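Local coordinates for protein tyrosinase (Burkholderia thailandensis, PDB 5ZRD) that probably uses a pair of copper ions to hydroxylate monophenols and oxidise the resulting catechols to quinones, producing catechol derivatives efficiently at acidic pH, at residues L32-V37 with E139-Q144; Y123-G128 with G228-T233; P232-V237 with A417-N422; F327-K332 with S404-T409; S468-V473 with I508-G513. All coordinates share one frame; numbering follows the deposited sequence.

Contacts 2, 3 and 4 form one neighbourhood. Contacts 2 and 3 share P232 and T233 in the loop before helix 237-244, with centres about 17 Å apart, while contact 4 comes within about 7 Å of each, nearest atom to nearest atom, without touching either. Contact 1 is remote, its centre about 30 Å from that of contact 2, although helix 122-127 and strand 137-140 follow each other in the chain. Contact 5 lies across the centre of the chain from contact 4, about 34 Å between centres. It approaches the dicopper site: the R510 side chain is about 9 Å from that of H281 and about 13 Å from a copper.

Contact 1 of 5, residues L32-V37 with E139-Q144; sequences LVRAWV and ELDGKQ
R34 of helix 27-41 meets L140 and D141 at the tip of the beta hairpin made by strands 137-140 and 143-146. The hairpin is defined by its backbone bonds: L140 N gives to K143 O at 3.0 Å and K143 N to L140 O at 3.1 Å, enclosing a two-residue loop, D141-G142, in which both residues have positive phi. L140 points at the helix and carries most of the apolar contact with its two methyls. CD2 rests on the root of the arginine, 4.0 Å from R34 CB, while CD1 lies over one face of the guanidinium, 3.6 Å from R34 NH1 and offset toward the rim. The arginine runs straight through chi2 and then bends at chi3 (-72°), which brings the planar group over that methyl. Its edge meets D141: NH1 donates to OD1 at 2.9 Å in a salt bridge whose N-H...O angle is 135°. The acceptor lies close to the guanidinium plane, yet the nitrogen approaches OD1 from above the carboxylate plane, the two planes being 34° apart. This single bent bond is supplemented by a long, weak ion pair from R34 NH2 to D31. Deeper in, V33 packs on F138 and I145 of the hairpin. The whole is a beta hairpin with a two-residue loop, laid against a helix, with a surface ion pair bordering a buried leucine.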
# COMPACT_ATOMS: atom_id res chain seq x y z
N LEU A 32 -33.16 35.71 12.89
CA LEU A 32 -32.31 34.97 11.98
C LEU A 32 -30.85 35.42 12.17
O LEU A 32 -29.98 34.58 12.40
CB LEU A 32 -32.77 35.17 10.54
CG LEU A 32 -31.94 34.40 9.51
CD1 LEU A 32 -32.23 32.92 9.58
CD2 LEU A 32 -32.14 34.96 8.11
N VAL A 33 -30.60 36.73 12.08
CA VAL A 33 -29.24 37.24 12.23
C VAL A 33 -28.70 36.85 13.61
O VAL A 33 -27.57 36.35 13.72
CB VAL A 33 -29.15 38.76 11.98
CG1 VAL A 33 -27.83 39.33 12.47
CG2 VAL A 33 -29.34 39.10 10.50
N ARG A 34 -29.51 37.03 14.65
CA ARG A 34 -29.05 36.75 16.01
C ARG A 34 -28.66 35.28 16.12
O ARG A 34 -27.71 34.97 16.79
CB ARG A 34 -30.10 37.12 17.06
CG ARG A 34 -29.76 36.68 18.49
CD ARG A 34 -30.85 37.02 19.51
NE ARG A 34 -30.89 38.45 19.75
CZ ARG A 34 -31.82 39.29 19.30
NH1 ARG A 34 -31.69 40.58 19.55
NH2 ARG A 34 -32.88 38.84 18.62
N ALA A 35 -29.42 34.39 15.48
CA ALA A 35 -29.14 32.93 15.50
C ALA A 35 -27.83 32.61 14.77
O ALA A 35 -27.04 31.75 15.19
CB ALA A 35 -30.29 32.18 14.86
N TRP A 36 -27.60 33.30 13.65
CA TRP A 36 -26.41 33.08 12.87
C TRP A 36 -25.19 33.61 13.64
O TRP A 36 -24.11 32.96 13.66
CB TRP A 36 -26.56 33.72 11.49
CG TRP A 36 -27.13 32.81 10.46
CD1 TRP A 36 -28.44 32.67 10.08
CD2 TRP A 36 -26.39 31.89 9.65
NE1 TRP A 36 -28.56 31.73 9.10
CE2 TRP A 36 -27.32 31.22 8.83
CE3 TRP A 36 -25.04 31.57 9.56
CZ2 TRP A 36 -26.92 30.27 7.91
CZ3 TRP A 36 -24.64 30.62 8.66
CH2 TRP A 36 -25.58 29.98 7.85
N VAL A 37 -25.34 34.78 14.29
CA VAL A 37 -24.24 35.26 15.17
C VAL A 37 -23.94 34.18 16.21
O VAL A 37 -22.80 33.75 16.40
CB VAL A 37 -24.59 36.62 15.81
CG1 VAL A 37 -23.54 37.04 16.82
CG2 VAL A 37 -24.77 37.71 14.76
N GLU A 139 -27.83 46.13 12.13
CA GLU A 139 -28.19 46.67 13.46
C GLU A 139 -28.92 45.60 14.28
O GLU A 139 -30.08 45.24 14.02
CB GLU A 139 -29.03 47.94 13.28
CG GLU A 139 -29.05 48.85 14.50
CD GLU A 139 -27.74 49.49 14.95
OE1 GLU A 139 -26.68 49.27 14.30
OE2 GLU A 139 -27.78 50.20 15.97
N LEU A 140 -28.23 45.09 15.30
CA LEU A 140 -28.84 44.19 16.27
C LEU A 140 -28.62 44.72 17.71
O LEU A 140 -27.48 45.01 18.10
CB LEU A 140 -28.21 42.81 16.11
CG LEU A 140 -28.88 41.74 16.96
CD1 LEU A 140 -30.23 41.36 16.36
CD2 LEU A 140 -27.98 40.53 17.14
N ASP A 141 -29.70 44.78 18.52
CA ASP A 141 -29.60 45.26 19.92
C ASP A 141 -29.03 46.69 19.95
O ASP A 141 -28.07 46.97 20.69
CB ASP A 141 -28.68 44.36 20.79
CG ASP A 141 -29.20 42.92 20.98
OD1 ASP A 141 -30.42 42.70 21.04
OD2 ASP A 141 -28.35 42.00 21.14
N GLY A 142 -29.57 47.57 19.09
CA GLY A 142 -29.03 48.93 18.86
C GLY A 142 -27.51 49.01 18.86
O GLY A 142 -26.96 49.99 19.35
N LYS A 143 -26.80 48.00 18.35
CA LYS A 143 -25.36 48.10 18.05
C LYS A 143 -25.14 47.67 16.60
O LYS A 143 -25.81 46.75 16.10
CB LYS A 143 -24.51 47.23 18.98
CG LYS A 143 -24.42 47.73 20.41
CD LYS A 143 -23.63 46.83 21.34
CE LYS A 143 -23.79 47.24 22.79
NZ LYS A 143 -22.63 46.80 23.61
N GLN A 144 -24.23 48.34 15.91
CA GLN A 144 -23.81 47.87 14.61
C GLN A 144 -22.97 46.61 14.78
O GLN A 144 -22.12 46.58 15.66
CB GLN A 144 -23.00 48.94 13.87
CG GLN A 144 -23.88 49.90 13.09
CD GLN A 144 -23.37 50.05 11.68
OE1 GLN A 144 -22.17 49.99 11.43
NE2 GLN A 144 -24.28 50.24 10.75

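Contact 2 of 5, residues Y123-G128 with G228-T233; sequences YTLKHG and GDPDPT
L125 and K126 pack against P230, an apolar contact without hydrogen bonds in which the C-terminal end of helix 122-127 receives the loop between helices 205-221 and 237-244. The backbones approach closely, K126 CA being 5.7 Å from P230 CA, and the proline ring fills the short gap. Its CB sits 3.8 Å from L125 CB, so the leucine touches with the base of its side chain and its branched end extends past the ring. Next to it, K126 CG lies 4.1 Å from both P230 CB and P230 CD; lysine chain and ring meet at a slant. Beyond CG the lysine bends at chi3 (102°) and again at chi4 (-63°), which takes its end along the loop to G228. There K126 NZ and CE are both 3.6 Å from G228 O, too long for a hydrogen bond, so the end of the chain lies beside the carbonyl without gripping it. The nearest carboxylate oxygen, D229 OD1, is 6.5 Å from NZ, at most a long-range attraction. High B factors at G228, D229 and P230 agree with this light hold. The helix is closing here: G128 N donates to T124 O at 2.8 Å and G128 turns to positive phi. Around the contact, L125 also packs on L220 of helix 205-221 and Y238 of helix 237-244, R217 NE bonds to L125 O, and P232 rests on Y238, so the loop and both its flanking helices meet the end of helix 122-127.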
# COMPACT_ATOMS: atom_id res chain seq x y z
N TYR A 123 -37.41 39.65 -7.86
CA TYR A 123 -36.32 40.46 -7.31
C TYR A 123 -34.97 39.95 -7.85
O TYR A 123 -34.18 40.73 -8.43
CB TYR A 123 -36.33 40.53 -5.78
CG TYR A 123 -35.21 41.39 -5.27
CD1 TYR A 123 -35.34 42.77 -5.24
CD2 TYR A 123 -33.97 40.86 -4.97
CE1 TYR A 123 -34.27 43.60 -4.89
CE2 TYR A 123 -32.90 41.67 -4.57
CZ TYR A 123 -33.05 43.05 -4.55
OH TYR A 123 -32.03 43.88 -4.17
N THR A 124 -34.74 38.65 -7.69
CA THR A 124 -33.44 38.13 -8.03
C THR A 124 -33.22 38.32 -9.54
O THR A 124 -32.13 38.71 -9.96
CB THR A 124 -33.25 36.67 -7.60
OG1 THR A 124 -33.47 36.46 -6.20
CG2 THR A 124 -31.84 36.20 -7.88
N LEU A 125 -34.25 38.09 -10.34
CA LEU A 125 -34.03 38.22 -11.77
C LEU A 125 -33.61 39.65 -12.14
O LEU A 125 -32.89 39.83 -13.15
CB LEU A 125 -35.30 37.85 -12.53
CG LEU A 125 -35.74 36.40 -12.44
CD1 LEU A 125 -37.18 36.25 -12.91
CD2 LEU A 125 -34.79 35.51 -13.22
N LYS A 126 -34.14 40.64 -11.42
CA LYS A 126 -33.95 42.05 -11.82
C LYS A 126 -32.83 42.71 -11.01
O LYS A 126 -32.35 43.71 -11.43
CB LYS A 126 -35.23 42.86 -11.63
CG LYS A 126 -36.41 42.46 -12.52
CD LYS A 126 -37.74 43.04 -12.06
CE LYS A 126 -38.21 44.24 -12.86
NZ LYS A 126 -37.30 45.41 -12.74
N HIS A 127 -32.44 42.16 -9.85
CA HIS A 127 -31.45 42.82 -8.98
C HIS A 127 -30.39 41.88 -8.38
O HIS A 127 -29.49 42.36 -7.69
CB HIS A 127 -32.22 43.53 -7.87
CG HIS A 127 -33.07 44.60 -8.43
ND1 HIS A 127 -34.44 44.60 -8.31
CD2 HIS A 127 -32.75 45.64 -9.23
CE1 HIS A 127 -34.94 45.63 -8.95
NE2 HIS A 127 -33.91 46.28 -9.53
N GLY A 128 -30.47 40.57 -8.58
CA GLY A 128 -29.46 39.68 -8.03
C GLY A 128 -29.71 39.34 -6.57
O GLY A 128 -30.85 39.18 -6.15
N GLY A 228 -35.71 46.70 -17.70
CA GLY A 228 -37.13 46.55 -18.10
C GLY A 228 -37.73 45.31 -17.44
O GLY A 228 -37.44 45.05 -16.27
N ASP A 229 -38.54 44.55 -18.17
CA ASP A 229 -38.78 43.14 -17.81
C ASP A 229 -37.45 42.31 -17.93
O ASP A 229 -36.61 42.53 -18.83
CB ASP A 229 -39.92 42.48 -18.64
CG ASP A 229 -41.32 42.77 -18.09
OD1 ASP A 229 -41.53 42.68 -16.86
OD2 ASP A 229 -42.22 43.07 -18.90
N PRO A 230 -37.26 41.36 -16.99
CA PRO A 230 -35.99 40.60 -16.96
C PRO A 230 -35.79 39.69 -18.19
O PRO A 230 -34.65 39.56 -18.65
CB PRO A 230 -36.07 39.81 -15.64
CG PRO A 230 -37.56 39.69 -15.34
CD PRO A 230 -38.18 40.95 -15.91
N ASP A 231 -36.89 39.12 -18.70
CA ASP A 231 -36.94 38.22 -19.88
C ASP A 231 -36.01 37.01 -19.83
O ASP A 231 -35.01 37.00 -20.50
CB ASP A 231 -36.69 38.99 -21.19
CG ASP A 231 -37.79 40.00 -21.52
OD1 ASP A 231 -38.84 40.02 -20.81
OD2 ASP A 231 -37.60 40.77 -22.50
N PRO A 232 -36.33 36.00 -19.02
CA PRO A 232 -35.46 34.81 -19.03
C PRO A 232 -35.59 34.06 -20.36
O PRO A 232 -36.70 33.75 -20.78
CB PRO A 232 -35.90 33.97 -17.82
CG PRO A 232 -37.24 34.54 -17.39
CD PRO A 232 -37.25 35.98 -17.87
N THR A 233 -34.46 33.81 -21.02
CA THR A 233 -34.37 32.89 -22.16
C THR A 233 -34.55 31.44 -21.68
O THR A 233 -34.68 31.16 -20.46
CB THR A 233 -33.05 33.03 -22.92
OG1 THR A 233 -32.01 32.30 -22.26
CG2 THR A 233 -32.63 34.48 -23.11

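Contact 3 of 5, residues P232-V237 with A417-N422; sequences PTRNGV and AVPSGN
The side chain of R234 and the ring of P419 come from opposite directions, the CG-CD side of the proline lying over one face of the guanidinium. P419 CD stands 3.5 Å above the guanidinium plane, offset toward the rim, and P419 CG makes the closest approach, 3.3 Å to R234 NH1. The other terminal nitrogen is used differently: NH2 donates to A417 O at 3.1 Å, but the N-H...O angle of 122° makes this a weak bond, and the oxygen lies obliquely to the group. One side chain thus bridges two points of the 417-422 loop by apolar cover and a bent polar contact. R234 reaches them with CG set between its backbone N and carbonyl carbon (chi1 70°) and a bend at chi3 (77°). T233 OG1 accepts from N235 N at 3.1 Å, an ST turn round R234, just ahead of the G236 N-cap of helix 237-244. P419 opens a type II beta turn closed by N422 N to P419 O at 3.0 Å, with G421 at positive phi; N422 ND2 binds S491 O. This is a surface loop-to-loop contact, an arginine joining an ST turn to a type II beta turn.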
# COMPACT_ATOMS: atom_id res chain seq x y z
N PRO A 232 -36.33 36.00 -19.02
CA PRO A 232 -35.46 34.81 -19.03
C PRO A 232 -35.59 34.06 -20.36
O PRO A 232 -36.70 33.75 -20.78
CB PRO A 232 -35.90 33.97 -17.82
CG PRO A 232 -37.24 34.54 -17.39
CD PRO A 232 -37.25 35.98 -17.87
N THR A 233 -34.46 33.81 -21.02
CA THR A 233 -34.37 32.89 -22.16
C THR A 233 -34.55 31.44 -21.68
O THR A 233 -34.68 31.16 -20.46
CB THR A 233 -33.05 33.03 -22.92
OG1 THR A 233 -32.01 32.30 -22.26
CG2 THR A 233 -32.63 34.48 -23.11
N ARG A 234 -34.53 30.52 -22.65
CA ARG A 234 -34.72 29.08 -22.43
C ARG A 234 -33.39 28.44 -22.00
O ARG A 234 -33.39 27.27 -21.70
CB ARG A 234 -35.26 28.38 -23.70
CG ARG A 234 -34.26 28.29 -24.85
CD ARG A 234 -34.66 27.49 -26.09
NE ARG A 234 -35.58 28.21 -26.96
CZ ARG A 234 -36.90 28.25 -26.76
NH1 ARG A 234 -37.62 29.13 -27.45
NH2 ARG A 234 -37.48 27.43 -25.89
N ASN A 235 -32.29 29.18 -21.98
CA ASN A 235 -30.98 28.60 -21.65
C ASN A 235 -30.50 28.90 -20.23
O ASN A 235 -29.47 28.34 -19.83
CB ASN A 235 -29.87 29.24 -22.47
CG ASN A 235 -30.20 29.17 -23.93
OD1 ASN A 235 -30.34 30.21 -24.56
ND2 ASN A 235 -30.43 27.95 -24.41
N GLY A 236 -31.13 29.84 -19.54
CA GLY A 236 -30.62 30.33 -18.27
C GLY A 236 -30.95 29.40 -17.10
O GLY A 236 -31.55 28.35 -17.27
N VAL A 237 -30.54 29.80 -15.90
CA VAL A 237 -30.80 29.01 -14.72
C VAL A 237 -32.29 29.04 -14.41
O VAL A 237 -32.81 28.07 -13.88
CB VAL A 237 -29.99 29.48 -13.51
CG1 VAL A 237 -30.28 28.60 -12.29
CG2 VAL A 237 -28.50 29.51 -13.84
N ALA A 417 -41.06 25.25 -24.56
CA ALA A 417 -41.55 24.67 -25.83
C ALA A 417 -40.57 24.98 -26.97
O ALA A 417 -40.04 26.09 -27.09
CB ALA A 417 -42.93 25.20 -26.18
N VAL A 418 -40.42 23.99 -27.83
CA VAL A 418 -39.72 24.18 -29.08
C VAL A 418 -40.54 25.13 -29.96
O VAL A 418 -41.66 24.80 -30.33
CB VAL A 418 -39.48 22.83 -29.78
CG1 VAL A 418 -38.74 23.00 -31.11
CG2 VAL A 418 -38.73 21.87 -28.85
N PRO A 419 -40.01 26.32 -30.28
CA PRO A 419 -40.70 27.16 -31.26
C PRO A 419 -40.97 26.34 -32.54
O PRO A 419 -40.09 25.57 -32.94
CB PRO A 419 -39.74 28.31 -31.60
CG PRO A 419 -38.72 28.29 -30.48
CD PRO A 419 -38.68 26.86 -29.98
N SER A 420 -42.16 26.51 -33.15
CA SER A 420 -42.55 25.79 -34.39
C SER A 420 -41.53 26.06 -35.52
O SER A 420 -41.19 27.21 -35.78
CB SER A 420 -43.92 26.21 -34.83
OG SER A 420 -43.85 27.56 -35.29
N GLY A 421 -41.09 24.99 -36.17
CA GLY A 421 -40.07 25.04 -37.23
C GLY A 421 -38.65 24.99 -36.70
O GLY A 421 -37.72 24.88 -37.47
N ASN A 422 -38.47 25.09 -35.38
CA ASN A 422 -37.14 24.95 -34.79
C ASN A 422 -36.90 23.46 -34.49
O ASN A 422 -37.84 22.67 -34.49
CB ASN A 422 -37.01 25.88 -33.60
CG ASN A 422 -36.55 27.28 -33.96
OD1 ASN A 422 -36.71 27.74 -35.08
ND2 ASN A 422 -35.94 27.94 -33.01

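Contact 4 of 5, residues F327-K332 with S404-T409; sequences FWVWQK and SLDDAT
V329 of helix 315-334 faces L405 and D406, in the loop between strand 398-400 and helix 410-415, and its two methyls form the close-packed side of the contact. The backbones come to 6.1 Å between V329 CA and D406 CA. With CG1 anti to the backbone N (chi1 168°), that methyl is directed at the loop's main chain, 3.8 Å from L405 O and 3.9 Å from D406 O. CG2 lies 3.7 Å from D406 OD1, the valine and aspartate side chains crossing at about a right angle. No direct hydrogen bond spans the segments. V329 also packs on L245, which helps bury this side.

Toward the solvent the fit is looser. One turn on, K332 is linked to the loop through a water that accepts from its NZ at 3.1 Å and donates to D406 O at 3.0 Å. The lysine does not pair with the aspartate: K332 NZ is 5.4 Å from D406 OD1, and the lysine also touches a crystal neighbour.

D406 OD2 takes the amide of G403, D406 O also accepts from Q333 NE2, and S404 O accepts from R325 NH1. Within these segments the loop therefore meets V329 by packing and K332 through one water, while R325 and Q333, of the same helix just beyond the segment, bond its carbonyls directly; the lysine's ammonium would at most stabilise the aspartate's negative charge through space.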
# COMPACT_ATOMS: atom_id res chain seq x y z
N PHE A 327 -37.17 20.86 -4.52
CA PHE A 327 -37.40 19.44 -4.28
C PHE A 327 -38.82 19.22 -3.75
O PHE A 327 -39.51 18.31 -4.18
CB PHE A 327 -36.32 18.92 -3.33
CG PHE A 327 -36.43 17.49 -2.89
CD1 PHE A 327 -37.19 16.56 -3.59
CD2 PHE A 327 -35.77 17.07 -1.75
CE1 PHE A 327 -37.26 15.24 -3.18
CE2 PHE A 327 -35.82 15.74 -1.35
CZ PHE A 327 -36.55 14.82 -2.08
N TRP A 328 -39.28 20.08 -2.85
CA TRP A 328 -40.61 19.93 -2.23
C TRP A 328 -41.73 20.27 -3.24
O TRP A 328 -42.75 19.59 -3.28
CB TRP A 328 -40.71 20.80 -0.95
CG TRP A 328 -42.04 20.75 -0.28
CD1 TRP A 328 -42.94 21.77 -0.17
CD2 TRP A 328 -42.66 19.60 0.33
NE1 TRP A 328 -44.07 21.33 0.46
CE2 TRP A 328 -43.93 20.01 0.79
CE3 TRP A 328 -42.29 18.27 0.51
CZ2 TRP A 328 -44.80 19.16 1.46
CZ3 TRP A 328 -43.15 17.42 1.17
CH2 TRP A 328 -44.38 17.87 1.65
N VAL A 329 -41.50 21.29 -4.06
CA VAL A 329 -42.42 21.61 -5.13
C VAL A 329 -42.54 20.45 -6.12
O VAL A 329 -43.62 20.18 -6.56
CB VAL A 329 -42.02 22.89 -5.89
CG1 VAL A 329 -42.82 23.03 -7.17
CG2 VAL A 329 -42.19 24.12 -5.02
N TRP A 330 -41.44 19.78 -6.46
CA TRP A 330 -41.47 18.70 -7.39
C TRP A 330 -42.26 17.56 -6.75
O TRP A 330 -42.98 16.86 -7.45
CB TRP A 330 -40.05 18.25 -7.79
CG TRP A 330 -40.01 17.01 -8.63
CD1 TRP A 330 -40.08 16.93 -9.98
CD2 TRP A 330 -39.94 15.65 -8.15
NE1 TRP A 330 -40.03 15.63 -10.39
CE2 TRP A 330 -39.94 14.82 -9.28
CE3 TRP A 330 -39.91 15.06 -6.89
CZ2 TRP A 330 -39.92 13.44 -9.18
CZ3 TRP A 330 -39.85 13.69 -6.78
CH2 TRP A 330 -39.88 12.89 -7.92
N GLN A 331 -42.04 17.35 -5.46
CA GLN A 331 -42.76 16.26 -4.72
C GLN A 331 -44.25 16.54 -4.81
O GLN A 331 -44.99 15.64 -5.14
CB GLN A 331 -42.34 16.17 -3.26
CG GLN A 331 -41.00 15.49 -3.07
CD GLN A 331 -40.53 15.46 -1.64
OE1 GLN A 331 -39.91 16.41 -1.16
NE2 GLN A 331 -40.76 14.34 -0.96
N LYS A 332 -44.65 17.80 -4.65
CA LYS A 332 -46.09 18.19 -4.66
C LYS A 332 -46.68 18.07 -6.07
O LYS A 332 -47.74 17.49 -6.24
CB LYS A 332 -46.28 19.64 -4.19
CG LYS A 332 -45.99 19.92 -2.72
CD LYS A 332 -47.07 20.75 -2.01
CE LYS A 332 -47.10 22.24 -2.32
NZ LYS A 332 -45.75 22.81 -2.60
N SER A 404 -41.58 31.66 -5.93
CA SER A 404 -41.56 31.51 -7.38
C SER A 404 -41.69 30.02 -7.77
O SER A 404 -41.14 29.12 -7.11
CB SER A 404 -40.31 32.16 -7.97
OG SER A 404 -39.12 31.45 -7.67
N LEU A 405 -42.41 29.79 -8.85
CA LEU A 405 -42.50 28.50 -9.52
C LEU A 405 -43.29 27.46 -8.72
O LEU A 405 -43.22 26.27 -9.06
CB LEU A 405 -41.09 27.96 -9.82
CG LEU A 405 -40.17 28.88 -10.62
CD1 LEU A 405 -38.85 28.17 -10.94
CD2 LEU A 405 -40.83 29.34 -11.90
N ASP A 406 -44.05 27.84 -7.71
CA ASP A 406 -44.91 26.83 -7.03
C ASP A 406 -45.88 26.11 -8.02
O ASP A 406 -46.19 24.93 -7.89
CB ASP A 406 -45.72 27.47 -5.91
CG ASP A 406 -44.87 27.94 -4.72
OD1 ASP A 406 -43.74 27.42 -4.48
OD2 ASP A 406 -45.36 28.84 -4.00
N ASP A 407 -46.33 26.83 -9.03
CA ASP A 407 -47.43 26.37 -9.86
C ASP A 407 -46.96 26.17 -11.31
O ASP A 407 -46.30 27.03 -11.88
CB ASP A 407 -48.57 27.41 -9.85
CG ASP A 407 -49.06 27.76 -8.44
OD1 ASP A 407 -49.20 26.83 -7.60
OD2 ASP A 407 -49.28 28.98 -8.20
N ALA A 408 -47.31 25.01 -11.87
CA ALA A 408 -47.19 24.68 -13.30
C ALA A 408 -48.22 25.53 -14.05
O ALA A 408 -49.39 25.33 -13.83
CB ALA A 408 -47.46 23.21 -13.52
N THR A 409 -47.77 26.47 -14.87
CA THR A 409 -48.67 27.35 -15.62
C THR A 409 -48.42 27.18 -17.14
O THR A 409 -47.50 26.47 -17.55
CB THR A 409 -48.49 28.83 -15.25
OG1 THR A 409 -47.38 29.33 -15.99
CG2 THR A 409 -48.33 29.06 -13.76
O HOH W 1 -46.72 23.11 -5.57

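Contact 5 of 5, residues S468-V473 with I508-G513; sequences SRWNVV and IHRGGG
W470 and R510 form the first shell: the CZ3-CH2-CZ2 corner of the indole touches CB, CG and CD of R510 and reaches NE. W470 CH2 is 3.6 Å from R510 CG and 3.8 Å from R510 CB, and W470 CZ2 is 4.0 Å from R510 NE. Ring and guanidinium planes are 13° apart, but the two side chains cross at about a right angle, with R510 CG placed obliquely to the ring. W470 CZ3 also lies 4.2 Å from G512 O. A bend at chi2 (-63°) turns the arginine past the indole toward its polar partners. These form the next shell: NE makes a salt bridge with E306, NH1 bonds to A298 O and A300 O, and NH2 bonds to G285 O, so the buried charge is well met and the guanidinium is fixed in rotation. The loop after strand 502-509 turns sharply, with G513 N bonded to R510 O at 3.0 Å and positive phi at all three glycines. S468 bonds through its backbone to N307, which lines the bound oxygen's pocket. The arrangement is a buried aromatic-arginine packing between two loops at strand ends, in the outer surroundings of a tyrosinase dicopper site.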
# COMPACT_ATOMS: atom_id res chain seq x y z
N SER A 468 -17.47 20.53 -9.25
CA SER A 468 -16.56 19.48 -8.89
C SER A 468 -15.78 19.92 -7.64
O SER A 468 -16.32 20.59 -6.76
CB SER A 468 -15.70 19.11 -10.06
OG SER A 468 -14.86 18.00 -9.74
N ARG A 469 -14.50 19.60 -7.59
CA ARG A 469 -13.73 19.67 -6.36
C ARG A 469 -12.28 20.03 -6.70
O ARG A 469 -11.82 19.71 -7.82
CB ARG A 469 -13.80 18.29 -5.70
CG ARG A 469 -13.29 17.20 -6.63
CD ARG A 469 -13.07 15.86 -5.98
NE ARG A 469 -11.97 16.03 -5.06
CZ ARG A 469 -11.54 15.11 -4.22
NH1 ARG A 469 -10.52 15.38 -3.42
NH2 ARG A 469 -12.14 13.93 -4.19
N TRP A 470 -11.56 20.68 -5.80
CA TRP A 470 -10.12 20.74 -5.95
C TRP A 470 -9.55 19.36 -5.60
O TRP A 470 -10.06 18.74 -4.68
CB TRP A 470 -9.53 21.79 -5.01
CG TRP A 470 -10.05 23.16 -5.25
CD1 TRP A 470 -10.82 23.91 -4.41
CD2 TRP A 470 -9.85 23.96 -6.44
NE1 TRP A 470 -11.10 25.12 -4.98
CE2 TRP A 470 -10.52 25.18 -6.22
CE3 TRP A 470 -9.15 23.76 -7.63
CZ2 TRP A 470 -10.51 26.21 -7.17
CZ3 TRP A 470 -9.12 24.78 -8.55
CH2 TRP A 470 -9.78 26.00 -8.31
N ASN A 471 -8.48 18.95 -6.28
CA ASN A 471 -7.80 17.67 -6.03
C ASN A 471 -6.32 17.84 -5.73
O ASN A 471 -5.60 18.55 -6.44
CB ASN A 471 -7.80 16.75 -7.24
CG ASN A 471 -9.03 15.88 -7.29
OD1 ASN A 471 -9.81 15.99 -8.23
ND2 ASN A 471 -9.18 15.03 -6.30
N VAL A 472 -5.89 17.10 -4.72
CA VAL A 472 -4.47 16.89 -4.41
C VAL A 472 -4.14 15.42 -4.67
O VAL A 472 -4.68 14.56 -3.99
CB VAL A 472 -4.16 17.22 -2.94
CG1 VAL A 472 -2.70 16.95 -2.59
CG2 VAL A 472 -4.56 18.64 -2.59
N VAL A 473 -3.26 15.16 -5.61
CA VAL A 473 -3.03 13.80 -6.06
C VAL A 473 -1.54 13.45 -5.97
O VAL A 473 -0.67 14.28 -6.32
CB VAL A 473 -3.57 13.61 -7.49
CG1 VAL A 473 -2.99 14.61 -8.48
CG2 VAL A 473 -3.34 12.18 -7.98
N ILE A 508 -15.14 26.51 -19.91
CA ILE A 508 -14.69 27.52 -18.99
C ILE A 508 -14.24 26.80 -17.72
O ILE A 508 -15.06 26.15 -17.07
CB ILE A 508 -15.79 28.55 -18.72
CG1 ILE A 508 -16.33 29.18 -20.02
CG2 ILE A 508 -15.31 29.61 -17.74
CD1 ILE A 508 -17.58 30.02 -19.81
N HIS A 509 -12.96 26.92 -17.38
CA HIS A 509 -12.40 26.05 -16.37
C HIS A 509 -11.46 26.83 -15.44
O HIS A 509 -11.16 27.99 -15.68
CB HIS A 509 -11.72 24.87 -17.04
CG HIS A 509 -10.67 25.31 -17.98
ND1 HIS A 509 -9.36 25.44 -17.59
CD2 HIS A 509 -10.74 25.70 -19.27
CE1 HIS A 509 -8.65 25.86 -18.62
NE2 HIS A 509 -9.47 26.03 -19.67
N ARG A 510 -11.04 26.19 -14.37
CA ARG A 510 -10.13 26.83 -13.41
C ARG A 510 -8.69 26.87 -13.94
O ARG A 510 -7.87 27.68 -13.49
CB ARG A 510 -10.18 26.08 -12.09
CG ARG A 510 -11.57 26.00 -11.46
CD ARG A 510 -12.07 27.37 -11.11
NE ARG A 510 -13.04 27.40 -10.02
CZ ARG A 510 -13.56 28.52 -9.56
NH1 ARG A 510 -13.37 29.65 -10.24
NH2 ARG A 510 -14.25 28.53 -8.43
N GLY A 511 -8.36 26.00 -14.88
CA GLY A 511 -6.96 25.85 -15.37
C GLY A 511 -5.94 25.69 -14.24
O GLY A 511 -4.92 26.38 -14.23
N GLY A 512 -6.22 24.79 -13.28
CA GLY A 512 -5.32 24.55 -12.14
C GLY A 512 -5.46 25.58 -11.02
O GLY A 512 -5.13 25.28 -9.86
N GLY A 513 -5.92 26.79 -11.34
CA GLY A 513 -5.97 27.90 -10.36
C GLY A 513 -4.58 28.41 -10.01
O GLY A 513 -4.39 29.03 -8.96